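Local coordinates for glutamate--tRNA ligase (Elizabethkingia anophelis, PDB 6B1Z), which catalyses the ATP-dependent attachment of glutamate to tRNA, the charging reaction of a class I aminoacyl-tRNA synthetase, at residues A[254-268]-A[335-347]. Numbering follows the deposited sequence.
With EDO (1,2-ethanediol), chain R; EDO (1,2-ethanediol), chain T; FMT (formic acid), chain D.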
ATOM      1  N   ALA A 254     -11.061 -12.567  11.049  1.00 15.79           N
ATOM      2  CA  ALA A 254     -10.738 -11.228  11.542  1.00 15.14           C
ATOM      3  C   ALA A 254     -10.968 -10.247  10.406  1.00 16.54           C
ATOM      4  O   ALA A 254     -10.312 -10.352   9.365  1.00 18.48           O
ATOM      5  CB  ALA A 254      -9.286 -11.151  12.030  1.00 18.45           C
ATOM      6  N   HIS A 255     -11.884  -9.299  10.595  1.00 15.32           N
ATOM      7  CA  HIS A 255     -12.257  -8.355   9.547  1.00 16.65           C
ATOM      8  C   HIS A 255     -11.698  -6.978   9.876  1.00 20.48           C
ATOM      9  O   HIS A 255     -12.050  -6.383  10.902  1.00 19.38           O
ATOM     10  CB  HIS A 255     -13.772  -8.316   9.364  1.00 15.40           C
ATOM     11  CG  HIS A 255     -14.298  -9.502   8.623  1.00 16.08           C
ATOM     12  ND1 HIS A 255     -14.564 -10.709   9.243  1.00 16.00           N
ATOM     13  CD2 HIS A 255     -14.600  -9.678   7.314  1.00 16.84           C
ATOM     14  CE1 HIS A 255     -15.008 -11.572   8.345  1.00 17.31           C
ATOM     15  NE2 HIS A 255     -15.036 -10.973   7.164  1.00 18.04           N
ATOM     16  N   LEU A 256     -10.830  -6.482   8.998  1.00 16.19           N
ATOM     17  CA  LEU A 256     -10.146  -5.210   9.182  1.00 15.72           C
ATOM     18  C   LEU A 256     -10.974  -4.059   8.621  1.00 17.22           C
ATOM     19  O   LEU A 256     -11.420  -4.104   7.470  1.00 20.48           O
ATOM     20  CB  LEU A 256      -8.782  -5.272   8.492  1.00 14.04           C
ATOM     21  CG  LEU A 256      -7.904  -6.457   8.906  1.00 15.69           C
ATOM     22  CD1 LEU A 256      -6.716  -6.598   7.950  1.00 16.71           C
ATOM     23  CD2 LEU A 256      -7.403  -6.268  10.342  1.00 18.32           C
ATOM     24  N   SER A 257     -11.165  -3.023   9.425  1.00 19.02           N
ATOM     25  CA  SER A 257     -11.970  -1.887   8.994  1.00 20.68           C
ATOM     26  C   SER A 257     -11.256  -1.114   7.888  1.00 19.57           C
ATOM     27  O   SER A 257     -10.028  -1.006   7.878  1.00 20.26           O
ATOM     28  CB  SER A 257     -12.266  -0.977  10.188  1.00 24.09           C
ATOM     29  OG  SER A 257     -13.018  -1.699  11.162  1.00 24.22           O
ATOM     30  N   LEU A 258     -12.036  -0.585   6.943  1.00 20.80           N
ATOM     31  CA  LEU A 258     -11.455   0.142   5.818  1.00 21.61           C
ATOM     32  C   LEU A 258     -10.669   1.357   6.302  1.00 20.60           C
ATOM     33  O   LEU A 258     -11.052   2.024   7.266  1.00 25.65           O
ATOM     34  CB  LEU A 258     -12.564   0.584   4.855  1.00 27.40           C
ATOM     35  CG  LEU A 258     -13.335  -0.573   4.208  1.00 29.69           C
ATOM     36  CD1 LEU A 258     -14.490  -0.044   3.365  1.00 44.12           C
ATOM     37  CD2 LEU A 258     -12.417  -1.444   3.374  1.00 31.54           C
ATOM     38  N   ILE A 259      -9.551   1.622   5.626  1.00 19.93           N
ATOM     39  CA  ILE A 259      -8.747   2.807   5.898  1.00 18.60           C
ATOM     40  C   ILE A 259      -9.551   4.042   5.524  1.00 20.37           C
ATOM     41  O   ILE A 259     -10.180   4.097   4.461  1.00 24.29           O
ATOM     42  CB  ILE A 259      -7.426   2.731   5.125  1.00 17.04           C
ATOM     43  CG1 ILE A 259      -6.620   1.506   5.579  1.00 17.55           C
ATOM     44  CG2 ILE A 259      -6.630   4.032   5.292  1.00 18.44           C
ATOM     45  CD1 ILE A 259      -5.447   1.147   4.685  1.00 18.10           C
ATOM     46  N   LEU A 260      -9.542   5.034   6.403  1.00 18.15           N
ATOM     47  CA  LEU A 260     -10.356   6.223   6.219  1.00 20.67           C
ATOM     48  C   LEU A 260      -9.596   7.321   5.468  1.00 20.26           C
ATOM     49  O   LEU A 260      -8.361   7.336   5.400  1.00 21.51           O
ATOM     50  CB  LEU A 260     -10.842   6.734   7.575  1.00 21.25           C
ATOM     51  CG  LEU A 260     -11.630   5.703   8.386  1.00 23.97           C
ATOM     52  CD1 LEU A 260     -11.962   6.259   9.747  1.00 26.33           C
ATOM     53  CD2 LEU A 260     -12.902   5.300   7.654  1.00 26.32           C
ATOM     54  N   LYS A 261     -10.368   8.249   4.898  1.00 25.14           N
ATOM     55  CA  LYS A 261      -9.791   9.384   4.192  1.00 27.31           C
ATOM     56  C   LYS A 261      -8.947  10.235   5.139  1.00 28.71           C
ATOM     57  O   LYS A 261      -9.181  10.256   6.354  1.00 30.51           O
ATOM     58  CB  LYS A 261     -10.895  10.257   3.594  1.00 28.57           C
ATOM     59  CG  LYS A 261     -11.578   9.656   2.398  1.00 35.99           C
ATOM     60  CD  LYS A 261     -12.485  10.684   1.733  1.00 35.26           C
ATOM     61  CE  LYS A 261     -13.283  10.064   0.606  1.00 47.10           C
ATOM     62  NZ  LYS A 261     -12.394   9.407  -0.392  1.00 48.45           N
ATOM     63  N   PRO A 262      -7.967  10.971   4.610  1.00 31.68           N
ATOM     64  CA  PRO A 262      -7.168  11.835   5.493  1.00 32.77           C
ATOM     65  C   PRO A 262      -8.001  12.884   6.203  1.00 36.68           C
ATOM     66  O   PRO A 262      -7.724  13.218   7.362  1.00 35.09           O
ATOM     67  CB  PRO A 262      -6.152  12.474   4.535  1.00 38.27           C
ATOM     68  CG  PRO A 262      -6.098  11.570   3.357  1.00 38.64           C
ATOM     69  CD  PRO A 262      -7.481  10.989   3.218  1.00 34.07           C
ATOM     70  N   GLU A 263      -9.014  13.416   5.534  1.00 29.44           N
ATOM     71  CA  GLU A 263      -9.862  14.451   6.108  1.00 38.91           C
ATOM     72  C   GLU A 263     -11.280  14.245   5.609  1.00 39.72           C
ATOM     73  O   GLU A 263     -11.492  13.821   4.467  1.00 45.60           O
ATOM     74  CB  GLU A 263      -9.343  15.864   5.755  1.00 40.44           C
ATOM     75  CG  GLU A 263      -8.034  16.225   6.481  1.00 37.69           C
ATOM     76  CD  GLU A 263      -7.318  17.440   5.902  1.00 42.65           C
ATOM     77  OE1 GLU A 263      -7.871  18.089   4.990  1.00 38.37           O
ATOM     78  OE2 GLU A 263      -6.192  17.739   6.365  1.00 44.60           O
ATOM     79  N   GLY A 264     -12.248  14.529   6.475  1.00 46.88           N
ATOM     80  CA  GLY A 264     -13.637  14.361   6.123  1.00 43.26           C
ATOM     81  C   GLY A 264     -14.132  12.941   6.329  1.00 42.79           C
ATOM     82  O   GLY A 264     -13.433  12.055   6.835  1.00 40.54           O
ATOM     83  N   LYS A 265     -15.383  12.734   5.919  1.00 41.81           N
ATOM     84  CA  LYS A 265     -16.026  11.432   5.995  1.00 40.31           C
ATOM     85  C   LYS A 265     -15.661  10.576   4.781  1.00 42.58           C
ATOM     86  O   LYS A 265     -15.250  11.080   3.732  1.00 49.08           O
ATOM     87  CB  LYS A 265     -17.546  11.594   6.085  1.00 48.01           C
ATOM     88  N   GLY A 266     -15.800   9.265   4.940  1.00 37.02           N
ATOM     89  CA  GLY A 266     -15.611   8.322   3.854  1.00 32.66           C
ATOM     90  C   GLY A 266     -14.305   7.547   3.976  1.00 38.02           C
ATOM     91  O   GLY A 266     -13.505   7.744   4.891  1.00 33.42           O
ATOM     92  N   LYS A 267     -14.108   6.646   3.016  1.00 32.60           N
ATOM     93  CA  LYS A 267     -12.966   5.746   2.996  1.00 34.60           C
ATOM     94  C   LYS A 267     -11.894   6.248   2.031  1.00 35.33           C
ATOM     95  O   LYS A 267     -12.175   6.987   1.084  1.00 37.07           O
ATOM     96  CB  LYS A 267     -13.403   4.333   2.602  1.00 38.66           C
ATOM     97  N   LEU A 268     -10.652   5.823   2.278  1.00 29.74           N
ATOM     98  CA  LEU A 268      -9.539   6.217   1.420  1.00 28.08           C
ATOM     99  C   LEU A 268      -9.740   5.705  -0.001  1.00 32.91           C
ATOM    100  O   LEU A 268     -10.120   4.551  -0.218  1.00 38.05           O
ATOM    101  CB  LEU A 268      -8.216   5.677   1.973  1.00 24.50           C
ATOM    102  CG  LEU A 268      -6.949   6.026   1.183  1.00 27.98           C
ATOM    103  CD1 LEU A 268      -6.613   7.508   1.351  1.00 26.16           C
ATOM    104  CD2 LEU A 268      -5.763   5.153   1.587  1.00 25.83           C
ATOM    105  N   ASP A 335       0.005  -8.540  17.850  1.00 24.85           N
ATOM    106  CA  ASP A 335      -1.099  -9.228  18.506  1.00 26.00           C
ATOM    107  C   ASP A 335      -2.366  -8.833  17.766  1.00 24.65           C
ATOM    108  O   ASP A 335      -2.791  -7.676  17.834  1.00 23.43           O
ATOM    109  CB  ASP A 335      -1.171  -8.853  19.985  1.00 27.11           C
ATOM    110  CG  ASP A 335      -2.238  -9.621  20.738  1.00 33.06           C
ATOM    111  OD1 ASP A 335      -3.054 -10.330  20.105  1.00 26.95           O
ATOM    112  OD2 ASP A 335      -2.250  -9.513  21.982  1.00 37.95           O
ATOM    113  N   LEU A 336      -2.948  -9.790  17.043  1.00 23.38           N
ATOM    114  CA  LEU A 336      -4.140  -9.516  16.254  1.00 23.83           C
ATOM    115  C   LEU A 336      -5.286  -9.024  17.128  1.00 26.87           C
ATOM    116  O   LEU A 336      -6.135  -8.252  16.665  1.00 27.94           O
ATOM    117  CB  LEU A 336      -4.532 -10.784  15.495  1.00 27.80           C
ATOM    118  CG  LEU A 336      -5.541 -10.727  14.361  1.00 26.80           C
ATOM    119  CD1 LEU A 336      -5.114  -9.735  13.281  1.00 22.44           C
ATOM    120  CD2 LEU A 336      -5.701 -12.131  13.811  1.00 24.24           C
ATOM    121  N   ASN A 337      -5.309  -9.434  18.400  1.00 28.38           N
ATOM    122  CA  ASN A 337      -6.348  -8.988  19.323  1.00 27.32           C
ATOM    123  C   ASN A 337      -6.184  -7.526  19.719  1.00 32.78           C
ATOM    124  O   ASN A 337      -7.079  -6.983  20.375  1.00 40.61           O
ATOM    125  CB  ASN A 337      -6.366  -9.872  20.580  1.00 32.06           C
ATOM    126  CG  ASN A 337      -6.692 -11.327  20.275  1.00 35.11           C
ATOM    127  OD1 ASN A 337      -7.629 -11.637  19.531  1.00 32.74           O
ATOM    128  ND2 ASN A 337      -5.913 -12.233  20.852  1.00 44.48           N
ATOM    129  N   LYS A 338      -5.071  -6.888  19.345  1.00 29.61           N
ATOM    130  CA  LYS A 338      -4.808  -5.479  19.604  1.00 27.94           C
ATOM    131  C   LYS A 338      -5.077  -4.584  18.398  1.00 33.71           C
ATOM    132  O   LYS A 338      -4.913  -3.366  18.502  1.00 45.20           O
ATOM    133  CB  LYS A 338      -3.355  -5.288  20.061  1.00 35.07           C
ATOM    134  N   VAL A 339      -5.458  -5.154  17.256  1.00 23.81           N
ATOM    135  CA  VAL A 339      -5.837  -4.344  16.103  1.00 22.43           C
ATOM    136  C   VAL A 339      -7.190  -3.696  16.373  1.00 23.01           C
ATOM    137  O   VAL A 339      -8.129  -4.360  16.833  1.00 26.40           O
ATOM    138  CB  VAL A 339      -5.866  -5.217  14.840  1.00 18.77           C
ATOM    139  CG1 VAL A 339      -6.380  -4.432  13.629  1.00 21.11           C
ATOM    140  CG2 VAL A 339      -4.462  -5.758  14.554  1.00 23.18           C
ATOM    141  N   HIS A 340      -7.299  -2.398  16.081  1.00 24.41           N
ATOM    142  CA  HIS A 340      -8.496  -1.642  16.430  1.00 24.07           C
ATOM    143  C   HIS A 340      -9.670  -2.004  15.530  1.00 22.73           C
ATOM    144  O   HIS A 340      -9.507  -2.268  14.336  1.00 22.69           O
ATOM    145  CB  HIS A 340      -8.232  -0.140  16.329  1.00 30.44           C
ATOM    146  CG  HIS A 340      -7.151   0.349  17.241  1.00 42.57           C
ATOM    147  ND1 HIS A 340      -7.216   0.218  18.611  1.00 51.56           N
ATOM    148  CD2 HIS A 340      -5.981   0.978  16.976  1.00 49.14           C
ATOM    149  CE1 HIS A 340      -6.130   0.739  19.153  1.00 55.41           C
ATOM    150  NE2 HIS A 340      -5.365   1.208  18.183  1.00 53.00           N
ATOM    151  N   LYS A 341     -10.865  -2.031  16.132  1.00 23.67           N
ATOM    152  CA  LYS A 341     -12.103  -2.138  15.370  1.00 26.36           C
ATOM    153  C   LYS A 341     -12.424  -0.842  14.631  1.00 22.21           C
ATOM    154  O   LYS A 341     -12.996  -0.876  13.537  1.00 30.40           O
ATOM    155  CB  LYS A 341     -13.247  -2.506  16.322  1.00 29.23           C
ATOM    156  CG  LYS A 341     -14.608  -2.694  15.682  1.00 43.78           C
ATOM    157  CD  LYS A 341     -15.636  -3.116  16.737  1.00 38.74           C
ATOM    158  CE  LYS A 341     -16.987  -3.448  16.110  1.00 52.60           C
ATOM    159  NZ  LYS A 341     -18.001  -3.828  17.131  1.00 56.75           N
ATOM    160  N   ALA A 342     -12.055   0.299  15.201  1.00 23.32           N
ATOM    161  CA  ALA A 342     -12.318   1.575  14.549  1.00 29.59           C
ATOM    162  C   ALA A 342     -11.430   1.744  13.319  1.00 27.60           C
ATOM    163  O   ALA A 342     -10.276   1.306  13.302  1.00 25.25           O
ATOM    164  CB  ALA A 342     -12.087   2.728  15.524  1.00 31.60           C
ATOM    165  N   GLY A 343     -11.977   2.375  12.282  1.00 26.79           N
ATOM    166  CA  GLY A 343     -11.160   2.717  11.128  1.00 25.03           C
ATOM    167  C   GLY A 343     -10.060   3.697  11.487  1.00 23.49           C
ATOM    168  O   GLY A 343     -10.181   4.499  12.416  1.00 28.37           O
ATOM    169  N   ALA A 344      -8.969   3.621  10.727  1.00 21.98           N
ATOM    170  CA  ALA A 344      -7.810   4.488  10.903  1.00 23.02           C
ATOM    171  C   ALA A 344      -7.711   5.421   9.704  1.00 22.07           C
ATOM    172  O   ALA A 344      -7.801   4.967   8.561  1.00 21.17           O
ATOM    173  CB  ALA A 344      -6.532   3.652  11.040  1.00 23.76           C
ATOM    174  N   ARG A 345      -7.519   6.714   9.960  1.00 27.43           N
ATOM    175  CA  ARG A 345      -7.343   7.679   8.877  1.00 24.46           C
ATOM    176  C   ARG A 345      -5.948   7.571   8.277  1.00 24.03           C
ATOM    177  O   ARG A 345      -4.944   7.535   9.003  1.00 25.00           O
ATOM    178  CB  ARG A 345      -7.558   9.109   9.370  1.00 22.85           C
ATOM    179  CG  ARG A 345      -8.998   9.485   9.616  1.00 26.87           C
ATOM    180  CD  ARG A 345      -9.101  11.001   9.747  1.00 32.82           C
ATOM    181  NE  ARG A 345     -10.437  11.450  10.120  1.00 32.76           N
ATOM    182  CZ  ARG A 345     -11.399  11.752   9.251  1.00 33.85           C
ATOM    183  NH1 ARG A 345     -11.180  11.649   7.948  1.00 31.98           N
ATOM    184  NH2 ARG A 345     -12.580  12.165   9.687  1.00 40.42           N
ATOM    185  N   PHE A 346      -5.878   7.546   6.950  1.00 20.20           N
ATOM    186  CA  PHE A 346      -4.575   7.650   6.311  1.00 20.16           C
ATOM    187  C   PHE A 346      -3.997   9.044   6.539  1.00 18.55           C
ATOM    188  O   PHE A 346      -4.722  10.039   6.517  1.00 22.69           O
ATOM    189  CB  PHE A 346      -4.673   7.380   4.810  1.00 19.07           C
ATOM    190  CG  PHE A 346      -3.358   7.541   4.114  1.00 17.78           C
ATOM    191  CD1 PHE A 346      -2.379   6.567   4.236  1.00 21.00           C
ATOM    192  CD2 PHE A 346      -3.070   8.697   3.402  1.00 21.31           C
ATOM    193  CE1 PHE A 346      -1.140   6.726   3.630  1.00 20.25           C
ATOM    194  CE2 PHE A 346      -1.828   8.864   2.797  1.00 22.13           C
ATOM    195  CZ  PHE A 346      -0.869   7.883   2.911  1.00 21.06           C
ATOM    196  N   SER A 347      -2.672   9.119   6.732  1.00 18.08           N
ATOM    197  CA  SER A 347      -1.980  10.397   6.927  1.00 17.10           C
ATOM    198  C   SER A 347      -0.765  10.465   6.015  1.00 16.60           C
ATOM    199  O   SER A 347       0.214   9.740   6.220  1.00 16.40           O
ATOM    200  CB  SER A 347      -1.558  10.579   8.388  1.00 20.68           C
ATOM    201  OG  SER A 347      -0.783  11.760   8.581  1.00 20.67           O
TER
HETATM  202  C1  EDO R 617      -8.373  -2.387  11.121  1.00 20.67           C
HETATM  203  O1  EDO R 617      -9.603  -2.802  11.743  1.00 23.28           O
HETATM  204  C2  EDO R 617      -7.851  -1.156  11.849  1.00 19.62           C
HETATM  205  O2  EDO R 617      -8.752  -0.072  11.577  1.00 24.60           O
HETATM  206  C1  EDO T 619     -10.495  -0.002  19.058  1.00 48.41           C
HETATM  207  O1  EDO T 619     -11.434   0.550  18.122  1.00 38.73           O
HETATM  208  C2  EDO T 619     -11.054  -1.254  19.723  1.00 52.34           C
HETATM  209  O2  EDO T 619     -11.113  -2.340  18.790  1.00 46.36           O
HETATM  210  C   FMT D 603      -2.428  14.486   6.763  1.00 48.95           C
HETATM  211  O1  FMT D 603      -1.577  14.210   5.916  1.00 35.64           O
HETATM  212  O2  FMT D 603      -2.635  13.831   7.784  1.00 45.54           O
HETATM  213  O   HOH W   1      -8.637   1.163   9.192  1.00 20.27           O
HETATM  214  O   HOH W   2      -5.115  12.134   8.433  1.00 35.17           O
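Leu260 and Arg345 form a single parallel beta bridge beside the turn that leads into the KLSKR sequence, the KMSKS signature of this class I synthetase, which begins at Lys267. Leu260 N donates to Ala344 O (2.8 Å) and Phe346 N to Leu260 O (2.9 Å), both nearly straight at the hydrogen. From this bridge Arg345 reaches along the turn with its chain extended from CG to NE. Arg345 NH1 donates to Lys261 O at 2.9 Å, approaching from above that carbonyl plane, and to Gly264 O in the carbonyl plane, at a 2.5 Å that is shorter than expected and may reflect coordinate error. Arg345 NH2 adds a second bond to Gly264 O, so the end of the guanidinium grips one oxygen with two nitrogens. Phe346 CB packs on Ile259 CG2 (3.9 Å) and Leu268 CD1, while Pro262 CG meets the edge of its ring; Phe278 meets that ring too. Nearer the Rossmann-fold strand 252-256, Ser257 OG donates to Lys341 O (2.5 Å), and a water links Ser257 O to Ala344 N. Three hydrogen bonds from one guanidinium group to two backbone carbonyls hold the turn, consistent with a defined path into the signature loop.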